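Local coordinates for protein allantoin racemase (Pseudomonas fluorescens, PDB 5LG5) that interconverts the enantiomers of allantoin and, as a member of the HyuE racemase family, probably acts also on 5-monosubstituted hydantoins, at residues E[2-7]-E[66-71]; E[43-48]-E[143-148]; E[106-111]-E[172-177]. All coordinates share one frame; numbering follows the deposited sequence.

Contact 1: residues E[2-7]-E[66-71]; sequences RILVVN and QPFDAV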
loop_
_atom_site.group_PDB
_atom_site.type_symbol
_atom_site.label_atom_id
_atom_site.label_comp_id
_atom_site.label_asym_id
_atom_site.label_seq_id
_atom_site.Cartn_x
_atom_site.Cartn_y
_atom_site.Cartn_z
ATOM N N ARG E 2 -29.931 10.959 23.511
ATOM C CA ARG E 2 -30.687 10.898 22.266
ATOM C C ARG E 2 -29.765 10.774 21.061
ATOM O O ARG E 2 -28.844 11.578 20.878
ATOM C CB ARG E 2 -31.604 12.117 22.103
ATOM C CG ARG E 2 -32.314 12.131 20.747
ATOM C CD ARG E 2 -33.235 13.334 20.585
ATOM N NE ARG E 2 -34.425 13.209 21.423
ATOM C CZ ARG E 2 -34.738 14.045 22.405
ATOM N NH1 ARG E 2 -33.950 15.082 22.674
ATOM N NH2 ARG E 2 -35.836 13.839 23.119
ATOM N N ILE E 3 -30.023 9.758 20.243
ATOM C CA ILE E 3 -29.242 9.529 19.038
ATOM C C ILE E 3 -30.139 9.650 17.825
ATOM O O ILE E 3 -31.165 8.966 17.745
ATOM C CB ILE E 3 -28.584 8.121 19.045
ATOM C CG1 ILE E 3 -27.766 7.916 20.330
ATOM C CG2 ILE E 3 -27.710 7.912 17.832
ATOM C CD1 ILE E 3 -27.111 6.547 20.410
ATOM N N LEU E 4 -29.784 10.552 16.910
ATOM C CA LEU E 4 -30.459 10.643 15.619
ATOM C C LEU E 4 -29.912 9.551 14.728
ATOM O O LEU E 4 -28.703 9.338 14.667
ATOM C CB LEU E 4 -30.266 12.004 14.936
ATOM C CG LEU E 4 -30.965 13.288 15.408
ATOM C CD1 LEU E 4 -31.474 13.210 16.830
ATOM C CD2 LEU E 4 -30.091 14.515 15.199
ATOM N N VAL E 5 -30.824 8.824 14.094
ATOM C CA VAL E 5 -30.481 7.814 13.125
ATOM C C VAL E 5 -31.079 8.267 11.807
ATOM O O VAL E 5 -32.292 8.243 11.636
ATOM C CB VAL E 5 -31.019 6.458 13.570
ATOM C CG1 VAL E 5 -30.593 5.364 12.602
ATOM C CG2 VAL E 5 -30.503 6.162 14.973
ATOM N N VAL E 6 -30.229 8.722 10.890
ATOM C CA VAL E 6 -30.707 9.405 9.698
ATOM C C VAL E 6 -30.599 8.530 8.464
ATOM O O VAL E 6 -29.522 8.061 8.098
ATOM C CB VAL E 6 -29.945 10.722 9.472
ATOM C CG1 VAL E 6 -30.625 11.542 8.396
ATOM C CG2 VAL E 6 -29.891 11.513 10.765
ATOM N N ASN E 7 -31.740 8.277 7.848
ATOM C CA ASN E 7 -31.788 7.550 6.595
ATOM C C ASN E 7 -31.087 8.417 5.554
ATOM O O ASN E 7 -31.145 9.650 5.632
ATOM C CB ASN E 7 -33.252 7.323 6.229
ATOM C CG ASN E 7 -33.445 6.363 5.067
ATOM O OD1 ASN E 7 -32.487 5.869 4.462
ATOM N ND2 ASN E 7 -34.708 6.117 4.733
ATOM N N GLN E 66 -34.395 19.812 18.513
ATOM C CA GLN E 66 -34.280 19.290 19.870
ATOM C C GLN E 66 -32.871 18.758 20.155
ATOM O O GLN E 66 -32.118 18.460 19.224
ATOM C CB GLN E 66 -35.388 18.260 20.152
ATOM C CG GLN E 66 -36.770 18.925 20.291
ATOM C CD GLN E 66 -37.789 18.476 19.249
ATOM O OE1 GLN E 66 -37.937 17.282 18.976
ATOM N NE2 GLN E 66 -38.509 19.439 18.673
ATOM N N PRO E 67 -32.490 18.704 21.447
ATOM C CA PRO E 67 -31.147 18.226 21.812
ATOM C C PRO E 67 -30.855 16.787 21.383
ATOM O O PRO E 67 -31.779 15.982 21.289
ATOM C CB PRO E 67 -31.135 18.331 23.347
ATOM C CG PRO E 67 -32.242 19.307 23.694
ATOM C CD PRO E 67 -33.271 19.153 22.618
ATOM N N PHE E 68 -29.586 16.495 21.084
ATOM C CA PHE E 68 -29.147 15.133 20.761
ATOM C C PHE E 68 -27.661 14.955 21.085
ATOM O O PHE E 68 -26.908 15.936 21.166
ATOM C CB PHE E 68 -29.465 14.750 19.303
ATOM C CG PHE E 68 -28.902 15.699 18.263
ATOM C CD1 PHE E 68 -27.683 15.429 17.639
ATOM C CD2 PHE E 68 -29.605 16.839 17.891
ATOM C CE1 PHE E 68 -27.161 16.305 16.668
ATOM C CE2 PHE E 68 -29.103 17.715 16.927
ATOM C CZ PHE E 68 -27.876 17.445 16.304
ATOM N N ASP E 69 -27.253 13.707 21.313
ATOM C CA ASP E 69 -25.929 13.428 21.854
ATOM C C ASP E 69 -25.002 12.759 20.862
ATOM O O ASP E 69 -23.807 12.681 21.098
ATOM C CB ASP E 69 -26.035 12.566 23.110
ATOM C CG ASP E 69 -26.940 13.176 24.143
ATOM O OD1 ASP E 69 -26.455 14.020 24.925
ATOM O OD2 ASP E 69 -28.151 12.833 24.139
ATOM N N ALA E 70 -25.574 12.260 19.773
ATOM C CA ALA E 70 -24.822 11.570 18.750
ATOM C C ALA E 70 -25.696 11.472 17.523
ATOM O O ALA E 70 -26.919 11.647 17.605
ATOM C CB ALA E 70 -24.406 10.173 19.229
ATOM N N VAL E 71 -25.067 11.214 16.382
ATOM C CA VAL E 71 -25.793 11.058 15.135
ATOM C C VAL E 71 -25.274 9.845 14.398
ATOM O O VAL E 71 -24.055 9.633 14.295
ATOM C CB VAL E 71 -25.667 12.309 14.222
ATOM C CG1 VAL E 71 -26.306 12.033 12.856
ATOM C CG2 VAL E 71 -26.307 13.538 14.883
#
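R2 and D69 illustrate how the start of a strand can be clasped through main chain and side chain together. R2 N donates to the anti lone pair of D69 OD2 at 2.7 Å, and D69 N donates in turn to R2 O, also at 2.7 Å. The R2 side chain adds a third bond, NH1 to P67 O at 2.7 Å, with the acceptor in the guanidinium plane. An alanine in place of R2 would probably cost P67 O this donor and remove the salt bridge from R2 NH2 to E31. Farther along, L4 N bonds to A70 O, and the parallel pairings I3 with A70 and L4 with V71 begin. Among the apolar contacts, F68 CG lies between its backbone N and carbonyl carbon (chi1 56°), and L4 CD2 stands over the ring centre, a CH-pi contact of 3.4 Å to the centroid, while L4 CD1 touches F68 CB. L4 CD2 also meets V71 CG2 at 3.9 Å. On the other face, I3 CG1 rests on A70 CB at 4.2 Å. Strand 2-7 lies between strands 31-35 and 70-74 in a parallel sheet, with A209 of helix 201-214 against I3 and A70, and I18 of helix 12-25 on V5.

Contact 2: residues E[43-48]-E[143-148]; sequences SVEGNF and GMAVLE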
loop_
_atom_site.group_PDB
_atom_site.type_symbol
_atom_site.label_atom_id
_atom_site.label_comp_id
_atom_site.label_asym_id
_atom_site.label_seq_id
_atom_site.Cartn_x
_atom_site.Cartn_y
_atom_site.Cartn_z
ATOM N N SER E 43 -33.972 5.984 -3.068
ATOM C CA SER E 43 -32.926 5.034 -2.756
ATOM C C SER E 43 -31.645 5.571 -3.362
ATOM O O SER E 43 -31.656 6.167 -4.441
ATOM C CB SER E 43 -33.271 3.632 -3.271
ATOM O OG SER E 43 -33.161 3.565 -4.673
ATOM N N VAL E 44 -30.542 5.380 -2.648
ATOM C CA VAL E 44 -29.261 5.921 -3.083
ATOM C C VAL E 44 -28.388 4.887 -3.778
ATOM O O VAL E 44 -27.799 4.027 -3.125
ATOM C CB VAL E 44 -28.504 6.490 -1.906
ATOM C CG1 VAL E 44 -27.162 7.042 -2.379
ATOM C CG2 VAL E 44 -29.339 7.567 -1.249
ATOM N N GLU E 45 -28.294 4.978 -5.101
ATOM C CA GLU E 45 -27.609 3.947 -5.870
ATOM C C GLU E 45 -26.638 4.555 -6.870
ATOM O O GLU E 45 -26.774 4.350 -8.079
ATOM C CB GLU E 45 -28.636 3.086 -6.621
ATOM C CG GLU E 45 -29.612 2.342 -5.706
ATOM C CD GLU E 45 -30.792 1.749 -6.472
ATOM O OE1 GLU E 45 -31.153 2.304 -7.540
ATOM O OE2 GLU E 45 -31.340 0.717 -6.013
ATOM N N GLY E 46 -25.649 5.285 -6.369
ATOM C CA GLY E 46 -24.677 5.922 -7.233
ATOM C C GLY E 46 -24.141 7.235 -6.696
ATOM O O GLY E 46 -24.556 7.716 -5.630
ATOM N N ASN E 47 -23.185 7.792 -7.438
ATOM C CA ASN E 47 -22.449 8.971 -7.006
ATOM C C ASN E 47 -23.331 10.201 -6.877
ATOM O O ASN E 47 -23.285 10.913 -5.874
ATOM C CB ASN E 47 -21.270 9.246 -7.947
ATOM C CG ASN E 47 -20.279 8.099 -7.991
ATOM O OD1 ASN E 47 -20.273 7.307 -8.934
ATOM N ND2 ASN E 47 -19.443 7.999 -6.972
ATOM N N PHE E 48 -24.137 10.456 -7.903
ATOM C CA PHE E 48 -24.986 11.639 -7.878
ATOM C C PHE E 48 -25.929 11.561 -6.683
ATOM O O PHE E 48 -26.028 12.500 -5.890
ATOM C CB PHE E 48 -25.788 11.772 -9.181
ATOM C CG PHE E 48 -27.016 12.641 -9.049
ATOM C CD1 PHE E 48 -26.897 14.011 -8.864
ATOM C CD2 PHE E 48 -28.290 12.077 -9.089
ATOM C CE1 PHE E 48 -28.030 14.817 -8.739
ATOM C CE2 PHE E 48 -29.427 12.868 -8.963
ATOM C CZ PHE E 48 -29.295 14.248 -8.785
ATOM N N GLY E 143 -27.348 -7.923 -6.333
ATOM C CA GLY E 143 -27.946 -7.709 -7.642
ATOM C C GLY E 143 -29.393 -7.254 -7.540
ATOM O O GLY E 143 -30.112 -7.165 -8.540
ATOM N N MET E 144 -29.817 -6.951 -6.322
ATOM C CA MET E 144 -31.177 -6.495 -6.081
ATOM C C MET E 144 -31.147 -5.049 -5.621
ATOM O O MET E 144 -30.332 -4.690 -4.769
ATOM C CB MET E 144 -31.843 -7.334 -4.988
ATOM C CG MET E 144 -31.553 -8.816 -5.060
ATOM S SD MET E 144 -33.047 -9.775 -5.331
ATOM C CE MET E 144 -33.398 -9.360 -7.032
ATOM N N ALA E 145 -32.019 -4.216 -6.181
ATOM C CA ALA E 145 -32.091 -2.815 -5.770
ATOM C C ALA E 145 -32.568 -2.699 -4.328
ATOM O O ALA E 145 -33.209 -3.620 -3.804
ATOM C CB ALA E 145 -32.992 -2.014 -6.700
ATOM N N VAL E 146 -32.248 -1.568 -3.694
ATOM C CA VAL E 146 -32.620 -1.318 -2.304
ATOM C C VAL E 146 -34.111 -1.554 -2.034
ATOM O O VAL E 146 -34.471 -2.241 -1.076
ATOM C CB VAL E 146 -32.252 0.122 -1.874
ATOM C CG1 VAL E 146 -32.737 0.395 -0.464
ATOM C CG2 VAL E 146 -30.737 0.347 -1.969
ATOM N N LEU E 147 -34.976 -1.012 -2.885
ATOM C CA LEU E 147 -36.416 -1.101 -2.641
ATOM C C LEU E 147 -36.947 -2.507 -2.863
ATOM O O LEU E 147 -37.993 -2.875 -2.329
ATOM C CB LEU E 147 -37.179 -0.101 -3.515
ATOM C CG LEU E 147 -36.817 1.376 -3.328
ATOM C CD1 LEU E 147 -37.604 2.220 -4.305
ATOM C CD2 LEU E 147 -37.109 1.804 -1.894
ATOM N N GLU E 148 -36.198 -3.300 -3.620
ATOM C CA GLU E 148 -36.588 -4.670 -3.931
ATOM C C GLU E 148 -36.489 -5.538 -2.677
ATOM O O GLU E 148 -37.040 -6.639 -2.629
ATOM C CB GLU E 148 -35.684 -5.215 -5.045
ATOM C CG GLU E 148 -36.385 -5.560 -6.361
ATOM C CD GLU E 148 -35.392 -5.800 -7.506
ATOM O OE1 GLU E 148 -34.229 -5.333 -7.407
ATOM O OE2 GLU E 148 -35.766 -6.458 -8.503
HETATM O O HOH W 1 -33.743 1.153 -5.315
#
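E45 extends toward A145 and V146 with CG anti to its own carbonyl carbon (chi1 -61°) and CD nearly trans beyond it (chi2 167°), while S43 has OG between its backbone N and carbonyl carbon (chi1 73°), which sets it beside the water that E45 OE2 also binds. The result is a small case of water-assisted joining of two loops. E45 OE2 lies 3.3 Å from A145 CB and accepts a weak bond from V146 N at 3.4 Å. The water donates to the same E45 OE2 at 2.5 Å, sits 2.6 Å from S43 OG, and accepts a weak bond from L147 N. Beside this polar bridge, S43 CB packs on V146 CB at 3.9 Å. Within 143-148, E148 at the start of helix 148-151 reaches back, and its OE1 accepts a hydrogen bond from A145 N at 2.8 Å. K231 of the second subunit is a further partner, with a salt bridge to E45 OE1 and a hydrogen bond to S43 OG. I14 of helix 12-25 backs V146 and L147. The meeting joins the two alpha/beta lobes, each with its own four-stranded parallel sheet, of the Asp/Glu racemase fold.

Contact 3: residues E[106-111]-E[172-177]; sequences LGHAYS and KAEVIC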
loop_
_atom_site.group_PDB
_atom_site.type_symbol
_atom_site.label_atom_id
_atom_site.label_comp_id
_atom_site.label_asym_id
_atom_site.label_seq_id
_atom_site.Cartn_x
_atom_site.Cartn_y
_atom_site.Cartn_z
ATOM N N LEU E 106 -14.199 -9.643 15.045
ATOM C CA LEU E 106 -14.823 -10.963 15.058
ATOM C C LEU E 106 -14.167 -11.997 14.166
ATOM O O LEU E 106 -14.465 -13.187 14.285
ATOM C CB LEU E 106 -16.304 -10.850 14.681
ATOM C CG LEU E 106 -17.146 -9.944 15.584
ATOM C CD1 LEU E 106 -18.588 -9.916 15.095
ATOM C CD2 LEU E 106 -17.086 -10.424 17.023
ATOM N N GLY E 107 -13.305 -11.556 13.252
ATOM C CA GLY E 107 -12.702 -12.470 12.298
ATOM C C GLY E 107 -11.503 -11.884 11.585
ATOM O O GLY E 107 -11.228 -10.683 11.686
ATOM N N HIS E 108 -10.782 -12.730 10.859
ATOM C CA HIS E 108 -9.566 -12.286 10.201
ATOM C C HIS E 108 -9.870 -11.381 9.005
ATOM O O HIS E 108 -9.096 -10.486 8.677
ATOM C CB HIS E 108 -8.730 -13.484 9.762
ATOM C CG HIS E 108 -7.359 -13.114 9.301
ATOM N ND1 HIS E 108 -7.016 -13.072 7.969
ATOM C CD2 HIS E 108 -6.257 -12.741 9.992
ATOM C CE1 HIS E 108 -5.750 -12.707 7.858
ATOM N NE2 HIS E 108 -5.266 -12.505 9.068
ATOM N N ALA E 109 -11.018 -11.610 8.379
ATOM C CA ALA E 109 -11.428 -10.834 7.215
ATOM C C ALA E 109 -12.949 -10.747 7.168
ATOM O O ALA E 109 -13.641 -11.681 7.604
ATOM C CB ALA E 109 -10.872 -11.477 5.919
ATOM N N TYR E 110 -13.473 -9.623 6.669
ATOM C CA TYR E 110 -14.924 -9.457 6.530
ATOM C C TYR E 110 -15.281 -9.188 5.069
ATOM O O TYR E 110 -14.453 -8.707 4.298
ATOM C CB TYR E 110 -15.460 -8.331 7.437
ATOM C CG TYR E 110 -15.049 -6.945 6.976
ATOM C CD1 TYR E 110 -13.887 -6.358 7.447
ATOM C CD2 TYR E 110 -15.815 -6.232 6.062
ATOM C CE1 TYR E 110 -13.493 -5.111 7.022
ATOM C CE2 TYR E 110 -15.430 -4.968 5.637
ATOM C CZ TYR E 110 -14.268 -4.424 6.127
ATOM O OH TYR E 110 -13.872 -3.185 5.715
ATOM N N SER E 111 -16.512 -9.507 4.686
ATOM C CA SER E 111 -17.014 -9.116 3.371
ATOM C C SER E 111 -18.297 -8.330 3.524
ATOM O O SER E 111 -19.053 -8.515 4.477
ATOM C CB SER E 111 -17.240 -10.324 2.439
ATOM O OG SER E 111 -16.019 -10.823 1.917
ATOM N N LYS E 172 -12.831 -15.947 1.297
ATOM C CA LYS E 172 -12.348 -16.233 2.670
ATOM C C LYS E 172 -12.837 -15.236 3.717
ATOM O O LYS E 172 -12.139 -14.956 4.712
ATOM C CB LYS E 172 -10.825 -16.367 2.737
ATOM C CG LYS E 172 -10.281 -17.440 1.810
ATOM C CD LYS E 172 -11.007 -18.763 2.060
ATOM C CE LYS E 172 -10.534 -19.839 1.082
ATOM N NZ LYS E 172 -10.248 -21.136 1.750
ATOM N N ALA E 173 -14.027 -14.688 3.488
ATOM C CA ALA E 173 -14.661 -13.863 4.496
ATOM C C ALA E 173 -14.940 -14.735 5.718
ATOM O O ALA E 173 -15.284 -15.923 5.595
ATOM C CB ALA E 173 -15.961 -13.285 3.966
ATOM N N GLU E 174 -14.827 -14.145 6.898
ATOM C CA GLU E 174 -15.132 -14.876 8.114
ATOM C C GLU E 174 -16.304 -14.225 8.804
ATOM O O GLU E 174 -16.920 -14.797 9.705
ATOM C CB GLU E 174 -13.913 -14.913 9.022
ATOM C CG GLU E 174 -12.719 -15.524 8.318
ATOM C CD GLU E 174 -11.544 -15.713 9.226
ATOM O OE1 GLU E 174 -11.650 -15.328 10.414
ATOM O OE2 GLU E 174 -10.518 -16.260 8.751
ATOM N N VAL E 175 -16.603 -13.009 8.364
ATOM C CA VAL E 175 -17.727 -12.249 8.876
ATOM C C VAL E 175 -18.421 -11.564 7.720
ATOM O O VAL E 175 -17.771 -11.131 6.759
ATOM C CB VAL E 175 -17.270 -11.188 9.915
ATOM C CG1 VAL E 175 -18.472 -10.416 10.473
ATOM C CG2 VAL E 175 -16.484 -11.840 11.048
ATOM N N ILE E 176 -19.743 -11.474 7.801
ATOM C CA ILE E 176 -20.494 -10.775 6.777
ATOM C C ILE E 176 -21.021 -9.472 7.330
ATOM O O ILE E 176 -21.552 -9.439 8.434
ATOM C CB ILE E 176 -21.680 -11.604 6.274
ATOM C CG1 ILE E 176 -21.186 -12.944 5.713
ATOM C CG2 ILE E 176 -22.440 -10.822 5.240
ATOM C CD1 ILE E 176 -20.345 -12.823 4.439
ATOM N N CYS E 177 -20.838 -8.388 6.580
ATOM C CA CYS E 177 -21.488 -7.119 6.893
ATOM C C CYS E 177 -22.637 -6.863 5.937
ATOM O O CYS E 177 -22.476 -7.009 4.727
ATOM C CB CYS E 177 -20.494 -5.944 6.810
ATOM S SG CYS E 177 -19.134 -6.005 7.996
#
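V175 forms the apolar centre with L106 and Y110: its CG2 lies 3.8 Å from L106 CB, and its CB lies 4.2 Å from Y110 CB. Y110 CG lies between its backbone N and carbonyl carbon (chi1 71°). Next to V175, C177 SG comes to 3.8 Å from Y110 CD2, an oblique sulfur-aromatic contact, and A103 of helix 95-103 covers Y110, V175 and C177 together. G107 fits here through its lack of a side chain, since a beta carbon would collide with V175 CG2. On the opposite face of the sheet, S111 OG packs 3.2 Å from A173 CB and finds its polar partner in S138. Between the faces runs the parallel ladder, in which S111 N donates to V175 O at 2.9 Å and S111 O accepts from C177 N at 2.8 Å. Before the strands are fully paired, A109 O accepts a hydrogen bond from E174 N at 2.8 Å, from above the carbonyl plane, and a weak one from V175 N.

At the polar edge, H108 N donates a nearly straight hydrogen bond to E174 OE1 at 2.8 Å, from above the carboxylate plane. E174 OE2 is bonded to T224 of the third subunit, whereas H108 NE2 bonds to D125 and K172 NZ pairs with D117, both of the fourth subunit. The buried carboxylate of E174 is therefore hydrogen-bonded at both oxygens, which would probably favour its ionised form. Apolar side chains thus close the strand pair, while E174, H108 and K172 bond to the third and fourth subunits, L106 also meeting the third.

From the N terminus, strand 2-7 opens contact 1, which closes a loop of 58 intervening residues when the chain returns through 66-71 and pairs beside it. Contact 2 opens inside that loop, at 43-48, and closes only at 143-148, so the two cross. Contact 3 opens at 106-111, still within the span of contact 2, and closes at 172-177; these also cross, whereas contacts 1 and 3 lie in series, on opposite sides of the chain's centre with their centres 29 Å apart. Contact 1 pairs strands 2-7 and 70-74 of one four-stranded parallel sheet, contact 3 strands 110-114 and 175-179 of the other, and contact 2 ties the two halves together.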